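Ice-binding protein (Flavobacteriaceae bacterium, PDB 5UYT) probably binds ice and acts as an antifreeze protein, through tandem right-handed beta-helical domains. Local coordinates at residues A[11-16]-A[27-32]; A[47-52]-A[291-296]; A[312-317]-A[336-341]. All coordinates share one frame; numbering follows the deposited sequence.

Contact 1 of 3, residues A[11-16]-A[27-32]; sequences NFALFT and SHITGD
The phenyl ring of Phe12 carries the CB of Asp32 over one of its faces, displaced toward the rim at CD1, with CB 3.8 Å from the ring centroid in a CH-pi contact. Because CG of Phe12 lies beside its backbone N, anti to the carbonyl carbon (chi1 -73°), the ring stands against this methylene, and CD1 of Phe15 covers its opposite face. The carboxylate plane is perpendicular to the ring, and its oxygens turn to a different coil: OD1 takes the N-H of Val49, and OD2 that of the Gln51 side-chain amide. Two backbone bonds fix the pairing beneath. Asp32 N donates to Asn11 O at 2.9 Å, and Ala13 N returns a bond of 2.7 Å to Asp32 O. A weak third bond, from Leu14 N, reaches the same oxygen, so that Asp32 O takes one firm and one weak N-H from successive residues. This doubling coincides with a corner of the chain at Ala13 and Leu14, where a coil of the right-handed beta-helix passes from one face to the next while keeping parallel register with the coil stacked on it. Inside that corner the contact becomes apolar. Ala13 CB rests on Ile29 CG2 at 3.6 Å, and Leu14 CD1 meets Ile29 CD1 at 3.9 Å, the two branched chains crossing at about a right angle; Val199 of strand 198-200 packs on both Ala13 and Ile29. Gly31 makes the close approach possible: a CB here would fall 2.7 Å from Ala13 N, a clash, and would also jam against the preceding carbonyl at these backbone angles. Ala60 of helix 55-73 touches the Phe12 side chain.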
loop_
_atom_site.group_PDB
_atom_site.type_symbol
_atom_site.label_atom_id
_atom_site.label_comp_id
_atom_site.label_asym_id
_atom_site.label_seq_id
_atom_site.Cartn_x
_atom_site.Cartn_y
_atom_site.Cartn_z
ATOM N N ASN A 11 -0.232 -14.018 5.969
ATOM C CA ASN A 11 0.325 -12.655 6.139
ATOM C C ASN A 11 1.285 -12.257 5.033
ATOM O O ASN A 11 1.570 -11.079 4.843
ATOM C CB ASN A 11 1.042 -12.539 7.497
ATOM C CG ASN A 11 0.095 -12.692 8.669
ATOM O OD1 ASN A 11 -0.966 -12.077 8.713
ATOM N ND2 ASN A 11 0.472 -13.509 9.620
ATOM N N PHE A 12 1.771 -13.249 4.291
ATOM C CA PHE A 12 2.870 -13.059 3.361
ATOM C C PHE A 12 2.430 -12.944 1.913
ATOM O O PHE A 12 1.486 -13.606 1.494
ATOM C CB PHE A 12 3.867 -14.231 3.492
ATOM C CG PHE A 12 4.671 -14.178 4.745
ATOM C CD1 PHE A 12 5.959 -13.643 4.734
ATOM C CD2 PHE A 12 4.139 -14.650 5.945
ATOM C CE1 PHE A 12 6.709 -13.574 5.891
ATOM C CE2 PHE A 12 4.887 -14.581 7.120
ATOM C CZ PHE A 12 6.175 -14.045 7.091
ATOM N N ALA A 13 3.159 -12.119 1.167
ATOM C CA ALA A 13 3.164 -12.136 -0.291
ATOM C C ALA A 13 4.200 -13.125 -0.817
ATOM O O ALA A 13 3.921 -13.853 -1.786
ATOM C CB ALA A 13 3.487 -10.745 -0.834
ATOM N N LEU A 14 5.394 -13.126 -0.210
ATOM C CA LEU A 14 6.501 -14.000 -0.626
ATOM C C LEU A 14 7.064 -14.638 0.638
ATOM O O LEU A 14 7.428 -13.927 1.583
ATOM C CB LEU A 14 7.625 -13.187 -1.292
ATOM C CG LEU A 14 7.240 -12.323 -2.502
ATOM C CD1 LEU A 14 8.414 -11.427 -2.930
ATOM C CD2 LEU A 14 6.808 -13.239 -3.651
ATOM N N PHE A 15 7.140 -15.964 0.663
ATOM C CA PHE A 15 7.668 -16.633 1.840
ATOM C C PHE A 15 8.294 -17.981 1.504
ATOM O O PHE A 15 7.712 -18.773 0.755
ATOM C CB PHE A 15 6.588 -16.847 2.910
ATOM C CG PHE A 15 7.076 -17.670 4.076
ATOM C CD1 PHE A 15 7.851 -17.083 5.071
ATOM C CD2 PHE A 15 6.808 -19.031 4.156
ATOM C CE1 PHE A 15 8.338 -17.838 6.125
ATOM C CE2 PHE A 15 7.294 -19.803 5.211
ATOM C CZ PHE A 15 8.060 -19.204 6.201
ATOM N N THR A 16 9.470 -18.224 2.071
ATOM C CA THR A 16 10.045 -19.575 2.055
ATOM C C THR A 16 10.421 -20.034 3.456
ATOM O O THR A 16 10.911 -19.256 4.289
ATOM C CB THR A 16 11.237 -19.736 1.075
ATOM O OG1 THR A 16 11.667 -21.102 1.108
ATOM C CG2 THR A 16 12.437 -18.843 1.431
ATOM N N SER A 27 9.952 -3.407 -7.853
ATOM C CA SER A 27 8.884 -4.375 -7.616
ATOM C C SER A 27 7.881 -3.743 -6.662
ATOM O O SER A 27 8.255 -2.888 -5.826
ATOM C CB SER A 27 9.440 -5.642 -6.969
ATOM O OG SER A 27 10.175 -6.420 -7.925
ATOM N N HIS A 28 6.628 -4.166 -6.783
ATOM C CA HIS A 28 5.521 -3.617 -6.013
ATOM C C HIS A 28 4.901 -4.778 -5.232
ATOM O O HIS A 28 4.349 -5.725 -5.819
ATOM C CB HIS A 28 4.502 -2.961 -6.949
ATOM C CG HIS A 28 5.080 -1.865 -7.799
ATOM N ND1 HIS A 28 5.489 -0.661 -7.278
ATOM C CD2 HIS A 28 5.347 -1.810 -9.126
ATOM C CE1 HIS A 28 5.965 0.104 -8.242
ATOM N NE2 HIS A 28 5.905 -0.576 -9.376
ATOM N N ILE A 29 5.047 -4.747 -3.914
ATOM C CA ILE A 29 4.680 -5.916 -3.101
ATOM C C ILE A 29 3.745 -5.486 -1.999
ATOM O O ILE A 29 4.057 -4.533 -1.292
ATOM C CB ILE A 29 5.904 -6.567 -2.389
ATOM C CG1 ILE A 29 7.062 -6.886 -3.379
ATOM C CG2 ILE A 29 5.457 -7.780 -1.562
ATOM C CD1 ILE A 29 6.837 -8.081 -4.271
ATOM N N THR A 30 2.631 -6.207 -1.847
ATOM C CA THR A 30 1.702 -6.020 -0.733
ATOM C C THR A 30 1.569 -7.338 0.011
ATOM O O THR A 30 1.034 -8.298 -0.525
ATOM C CB THR A 30 0.310 -5.562 -1.196
ATOM O OG1 THR A 30 0.456 -4.365 -1.955
ATOM C CG2 THR A 30 -0.602 -5.283 0.045
ATOM N N GLY A 31 2.011 -7.339 1.259
ATOM C CA GLY A 31 2.088 -8.543 2.083
ATOM C C GLY A 31 3.475 -8.601 2.699
ATOM O O GLY A 31 4.428 -7.958 2.195
ATOM N N ASP A 32 3.625 -9.413 3.746
ATOM C CA ASP A 32 4.959 -9.617 4.302
ATOM C C ASP A 32 5.861 -10.348 3.288
ATOM O O ASP A 32 5.378 -11.091 2.408
ATOM C CB ASP A 32 4.902 -10.364 5.634
ATOM C CG ASP A 32 4.282 -9.549 6.766
ATOM O OD1 ASP A 32 3.930 -8.363 6.560
ATOM O OD2 ASP A 32 4.131 -10.115 7.878
#

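Contact 2 of 3, residues A[47-52]-A[291-296]; sequences DGVMQD and TDIELL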
loop_
_atom_site.group_PDB
_atom_site.type_symbol
_atom_site.label_atom_id
_atom_site.label_comp_id
_atom_site.label_asym_id
_atom_site.label_seq_id
_atom_site.Cartn_x
_atom_site.Cartn_y
_atom_site.Cartn_z
ATOM N N ASP A 47 4.842 -2.866 0.981
ATOM C CA ASP A 47 3.694 -2.686 1.866
ATOM C C ASP A 47 3.486 -3.967 2.664
ATOM O O ASP A 47 2.566 -4.750 2.390
ATOM C CB ASP A 47 2.400 -2.315 1.100
ATOM C CG ASP A 47 1.253 -2.021 2.038
ATOM O OD1 ASP A 47 1.541 -1.799 3.231
ATOM O OD2 ASP A 47 0.064 -1.992 1.615
ATOM N N GLY A 48 4.316 -4.140 3.685
ATOM C CA GLY A 48 4.356 -5.365 4.475
ATOM C C GLY A 48 5.631 -5.329 5.295
ATOM O O GLY A 48 6.482 -4.439 5.104
ATOM N N VAL A 49 5.764 -6.284 6.210
ATOM C CA VAL A 49 6.947 -6.331 7.081
ATOM C C VAL A 49 7.969 -7.271 6.488
ATOM O O VAL A 49 7.621 -8.386 6.007
ATOM C CB VAL A 49 6.561 -6.781 8.508
ATOM C CG1 VAL A 49 7.782 -6.873 9.432
ATOM C CG2 VAL A 49 5.482 -5.849 9.056
ATOM N N MET A 50 9.230 -6.840 6.512
ATOM C CA MET A 50 10.346 -7.736 6.150
ATOM C C MET A 50 10.630 -8.649 7.336
ATOM O O MET A 50 11.181 -8.197 8.340
ATOM C CB MET A 50 11.593 -6.912 5.741
ATOM C CG MET A 50 11.315 -5.876 4.639
ATOM S SD MET A 50 10.550 -6.539 3.139
ATOM C CE MET A 50 11.854 -7.625 2.538
ATOM N N GLN A 51 10.259 -9.938 7.231
ATOM C CA GLN A 51 10.361 -10.894 8.338
ATOM C C GLN A 51 11.494 -11.886 8.069
ATOM O O GLN A 51 11.401 -12.665 7.119
ATOM C CB GLN A 51 9.056 -11.703 8.478
ATOM C CG GLN A 51 7.764 -10.888 8.532
ATOM C CD GLN A 51 7.510 -10.305 9.915
ATOM O OE1 GLN A 51 8.420 -10.188 10.727
ATOM N NE2 GLN A 51 6.281 -9.872 10.154
ATOM N N ASP A 52 12.553 -11.841 8.875
ATOM C CA ASP A 52 13.748 -12.679 8.645
ATOM C C ASP A 52 14.014 -13.517 9.886
ATOM O O ASP A 52 14.327 -12.960 10.931
ATOM C CB ASP A 52 14.979 -11.803 8.327
ATOM C CG ASP A 52 14.786 -10.928 7.062
ATOM O OD1 ASP A 52 14.228 -11.441 6.041
ATOM O OD2 ASP A 52 15.202 -9.733 7.098
ATOM N N THR A 291 3.935 2.027 15.128
ATOM C CA THR A 291 4.196 1.765 13.704
ATOM C C THR A 291 3.744 0.343 13.365
ATOM O O THR A 291 4.087 -0.594 14.094
ATOM C CB THR A 291 5.709 1.860 13.431
ATOM O OG1 THR A 291 6.104 3.217 13.617
ATOM C CG2 THR A 291 6.065 1.426 11.998
ATOM N N ASP A 292 2.953 0.193 12.305
ATOM C CA ASP A 292 2.614 -1.149 11.789
ATOM C C ASP A 292 3.682 -1.634 10.811
ATOM O O ASP A 292 4.109 -2.788 10.852
ATOM C CB ASP A 292 1.284 -1.085 11.024
ATOM C CG ASP A 292 0.129 -0.791 11.922
ATOM O OD1 ASP A 292 0.091 -1.349 13.041
ATOM O OD2 ASP A 292 -0.750 -0.011 11.530
ATOM N N ILE A 293 4.077 -0.755 9.898
ATOM C CA ILE A 293 4.952 -1.147 8.768
ATOM C C ILE A 293 5.936 -0.025 8.559
ATOM O O ILE A 293 5.527 1.140 8.433
ATOM C CB ILE A 293 4.169 -1.374 7.446
ATOM C CG1 ILE A 293 3.268 -2.633 7.534
ATOM C CG2 ILE A 293 5.122 -1.448 6.224
ATOM C CD1 ILE A 293 2.246 -2.706 6.399
ATOM N N GLU A 294 7.227 -0.362 8.534
ATOM C CA GLU A 294 8.227 0.658 8.186
ATOM C C GLU A 294 8.582 0.550 6.708
ATOM O O GLU A 294 8.931 -0.546 6.218
ATOM C CB GLU A 294 9.509 0.567 9.033
ATOM C CG GLU A 294 10.548 1.639 8.637
ATOM C CD GLU A 294 11.844 1.580 9.441
ATOM O OE1 GLU A 294 11.948 0.752 10.384
ATOM O OE2 GLU A 294 12.780 2.349 9.115
ATOM N N LEU A 295 8.501 1.674 6.022
ATOM C CA LEU A 295 8.876 1.761 4.603
ATOM C C LEU A 295 10.342 2.107 4.611
ATOM O O LEU A 295 10.737 3.212 5.013
ATOM C CB LEU A 295 8.012 2.816 3.842
ATOM C CG LEU A 295 6.495 2.565 3.868
ATOM C CD1 LEU A 295 5.695 3.688 3.255
ATOM C CD2 LEU A 295 6.113 1.240 3.182
ATOM N N LEU A 296 11.166 1.132 4.205
ATOM C CA LEU A 296 12.594 1.197 4.514
ATOM C C LEU A 296 13.445 2.145 3.664
ATOM O O LEU A 296 14.638 2.366 3.985
ATOM C CB LEU A 296 13.165 -0.218 4.479
ATOM C CG LEU A 296 12.628 -1.089 5.615
ATOM C CD1 LEU A 296 13.036 -2.533 5.365
ATOM C CD2 LEU A 296 13.138 -0.648 6.987
HETATM O O HOH W 1 8.919 -2.985 5.113
#
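Two flat groups meet Ile293: the carboxylate of Asp47 and the peptide joining Asp47 to Gly48. CD1 of Ile293 lies 3.4 Å from Asp47 OD1, to one side of the carboxylate plane, whereas the hydroxyl of Tyr312, hydrogen-bonded to that same oxygen, lies to the other; OD2 is bonded to the hydroxyl of Thr308. The same methyl stands almost directly above the peptide nitrogen of Gly48, at 3.7 Å. In Asp47, chi1 of -175° sets CG anti to the backbone N, and from there OD1 reaches Ile293 although CB points away. The other branch of the isoleucine, CG2, touches Gly48 O at 3.5 Å, so both branches rest on the Asp47-Gly48 backbone. Alongside, Val49 CG2 lies 3.8 Å from Asp292 O and more distantly from Ile293 CG1. An alanine in place of Ile293 would probably open a gap over the Gly48 peptide and beside Val49 CG2, leaving the Asp47 carboxylate less closely packed on that side. Toward the outside, Met50 has its CG beside the backbone N (chi1 -53°), which sets this carbon against Leu296 CD1 at 3.8 Å, the two chains passing obliquely. Direct hydrogen bonds between the segments are absent; a single water joins them instead, donating to Gly48 O at 2.8 Å and to Glu294 O at 2.7 Å. The touching parts run 79° apart, and no backbone pairing joins them. Side-chain packing, one bridging water and a carboxylate held from across the boundary thus form part of the junction where the two ice-binding-like beta-helical domains face each other.

Contact 3 of 3, residues A[312-317]-A[336-341]; sequences YLLNAA and FVIKIN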
loop_
_atom_site.group_PDB
_atom_site.type_symbol
_atom_site.label_atom_id
_atom_site.label_comp_id
_atom_site.label_asym_id
_atom_site.label_seq_id
_atom_site.Cartn_x
_atom_site.Cartn_y
_atom_site.Cartn_z
ATOM N N TYR A 312 2.225 3.941 8.979
ATOM C CA TYR A 312 3.533 3.677 8.346
ATOM C C TYR A 312 4.576 4.573 8.957
ATOM O O TYR A 312 4.258 5.692 9.385
ATOM C CB TYR A 312 3.455 4.008 6.855
ATOM C CG TYR A 312 2.593 3.027 6.110
ATOM C CD1 TYR A 312 3.111 1.781 5.726
ATOM C CD2 TYR A 312 1.243 3.307 5.833
ATOM C CE1 TYR A 312 2.320 0.849 5.051
ATOM C CE2 TYR A 312 0.446 2.378 5.159
ATOM C CZ TYR A 312 0.994 1.156 4.770
ATOM O OH TYR A 312 0.241 0.191 4.114
ATOM N N LEU A 313 5.820 4.106 8.958
ATOM C CA LEU A 313 6.975 4.941 9.326
ATOM C C LEU A 313 7.938 5.046 8.135
ATOM O O LEU A 313 8.360 4.027 7.555
ATOM C CB LEU A 313 7.741 4.346 10.527
ATOM C CG LEU A 313 9.049 5.075 10.883
ATOM C CD1 LEU A 313 8.834 6.512 11.368
ATOM C CD2 LEU A 313 9.829 4.246 11.904
ATOM N N LEU A 314 8.256 6.277 7.756
ATOM C CA LEU A 314 9.402 6.537 6.890
ATOM C C LEU A 314 10.455 7.181 7.802
ATOM O O LEU A 314 10.277 8.330 8.210
ATOM C CB LEU A 314 8.991 7.480 5.751
ATOM C CG LEU A 314 8.072 6.819 4.706
ATOM C CD1 LEU A 314 7.075 7.848 4.213
ATOM C CD2 LEU A 314 8.889 6.293 3.527
ATOM N N ASN A 315 11.534 6.451 8.118
ATOM C CA ASN A 315 12.431 6.865 9.215
ATOM C C ASN A 315 13.587 7.818 8.799
ATOM O O ASN A 315 14.672 7.786 9.405
ATOM C CB ASN A 315 12.970 5.648 9.983
ATOM C CG ASN A 315 13.447 6.023 11.391
ATOM O OD1 ASN A 315 12.872 6.918 12.033
ATOM N ND2 ASN A 315 14.500 5.378 11.860
ATOM N N ALA A 316 13.337 8.656 7.785
ATOM C CA ALA A 316 14.340 9.600 7.247
ATOM C C ALA A 316 13.618 10.644 6.440
ATOM O O ALA A 316 12.418 10.508 6.184
ATOM C CB ALA A 316 15.349 8.863 6.331
ATOM N N ALA A 317 14.346 11.679 6.017
ATOM C CA ALA A 317 13.805 12.627 5.038
ATOM C C ALA A 317 13.212 11.837 3.873
ATOM O O ALA A 317 13.830 10.851 3.399
ATOM C CB ALA A 317 14.916 13.534 4.533
ATOM N N PHE A 336 -5.335 6.183 7.160
ATOM C CA PHE A 336 -3.940 5.987 6.801
ATOM C C PHE A 336 -3.142 7.021 7.560
ATOM O O PHE A 336 -3.444 8.234 7.480
ATOM C CB PHE A 336 -3.747 6.256 5.311
ATOM C CG PHE A 336 -4.600 5.398 4.421
ATOM C CD1 PHE A 336 -4.041 4.281 3.795
ATOM C CD2 PHE A 336 -5.947 5.717 4.190
ATOM C CE1 PHE A 336 -4.826 3.491 2.944
ATOM C CE2 PHE A 336 -6.727 4.923 3.338
ATOM C CZ PHE A 336 -6.171 3.822 2.724
ATOM N N VAL A 337 -2.117 6.587 8.285
ATOM C CA VAL A 337 -1.238 7.554 8.921
ATOM C C VAL A 337 0.179 7.323 8.412
ATOM O O VAL A 337 0.671 6.200 8.429
ATOM C CB VAL A 337 -1.293 7.467 10.462
ATOM C CG1 VAL A 337 -0.170 8.312 11.089
ATOM C CG2 VAL A 337 -2.669 7.944 10.987
ATOM N N ILE A 338 0.832 8.389 7.950
ATOM C CA ILE A 338 2.212 8.279 7.401
ATOM C C ILE A 338 3.111 9.163 8.260
ATOM O O ILE A 338 2.991 10.389 8.230
ATOM C CB ILE A 338 2.248 8.699 5.905
ATOM C CG1 ILE A 338 1.348 7.709 5.124
ATOM C CG2 ILE A 338 3.690 8.620 5.353
ATOM C CD1 ILE A 338 1.074 8.090 3.687
ATOM N N LYS A 339 3.942 8.540 9.092
ATOM C CA LYS A 339 4.838 9.274 9.986
ATOM C C LYS A 339 6.175 9.404 9.252
ATOM O O LYS A 339 6.737 8.396 8.792
ATOM C CB LYS A 339 5.075 8.476 11.289
ATOM C CG LYS A 339 3.823 8.173 12.096
ATOM C CD LYS A 339 4.176 7.652 13.495
ATOM C CE LYS A 339 4.689 6.231 13.402
ATOM N NZ LYS A 339 5.025 5.724 14.764
ATOM N N ILE A 340 6.716 10.617 9.187
ATOM C CA ILE A 340 7.996 10.848 8.476
ATOM C C ILE A 340 8.978 11.456 9.480
ATOM O O ILE A 340 8.674 12.510 10.077
ATOM C CB ILE A 340 7.770 11.784 7.239
ATOM C CG1 ILE A 340 6.892 11.088 6.191
ATOM C CG2 ILE A 340 9.120 12.230 6.663
ATOM C CD1 ILE A 340 6.485 12.009 5.021
ATOM N N ASN A 341 10.116 10.784 9.711
ATOM C CA ASN A 341 11.113 11.273 10.652
ATOM C C ASN A 341 12.171 12.078 9.882
ATOM O O ASN A 341 13.323 11.622 9.661
ATOM C CB ASN A 341 11.697 10.090 11.446
ATOM C CG ASN A 341 12.678 10.525 12.512
ATOM O OD1 ASN A 341 12.688 11.689 12.926
ATOM N ND2 ASN A 341 13.508 9.588 12.974
#
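Leu314 forms the apolar centre, its CD1 lying 3.7 Å from Ile338 CG2 and 3.8 Å from Ile340 CG1. All three side chains lie side by side and point the same way, and CD1, carried away from a staggered position at chi2 144°, fits between the two isoleucines. Tyr312 extends this face, its ring standing obliquely to Ile338 CG1 while Val337 O approaches the ring edge. The backbones between form regular parallel pairing: Tyr312 N and Leu314 N donate to Val337 O and Lys339 O, and Lys339 N and Asn341 N donate back to Tyr312 O and Leu314 O. On the opposite face, CB of Lys339 lies 3.5 Å from Tyr312 O, and Leu313 CD1 rests against Lys339 O; the lysine chain then bends at chi3, and NZ is bonded to Leu289 O and Thr291 OG1. At the polar edge Asn341 lies beside Asn315, an exposed amide-amide pair on successive coils. ND2 of Asn341 donates to Asn315 OD1 at 2.9 Å. The acceptor lies close to the donor's amide plane, but the donor sits above the plane of the Asn315 carbonyl, and the two amide planes are 32° apart. Strands 311-314 and 336-340 are neighbours on one beta-helical face, from successive coils: strand 293-294 pairs with the first on its far side, and strand 363-367 flanks the second, putting Trp365 against Ile338 and Val367 against Ile340.

In the fold
Along the chain the three contacts follow in sequence order without overlap. Contact 1 belongs to the first beta-helical domain and contact 3 to the second; contact 2 joins the two. Between centres, contacts 1 and 2 are about 10 Å apart, contacts 2 and 3 about 12 Å, and contacts 1 and 3 about 20 Å. Gly31 N and Asp47 O probably hydrogen-bond between the first two contacts. Strands 293-294 and 311-314 are sheet neighbours between the last two, and a probable hydrogen bond from Asp47 OD1 to Tyr312 OH crosses the domain boundary to link contact 2 with contact 3. Through that bond the stacked coils of both domains are connected, which probably helps set how the two ice-binding-like units are oriented.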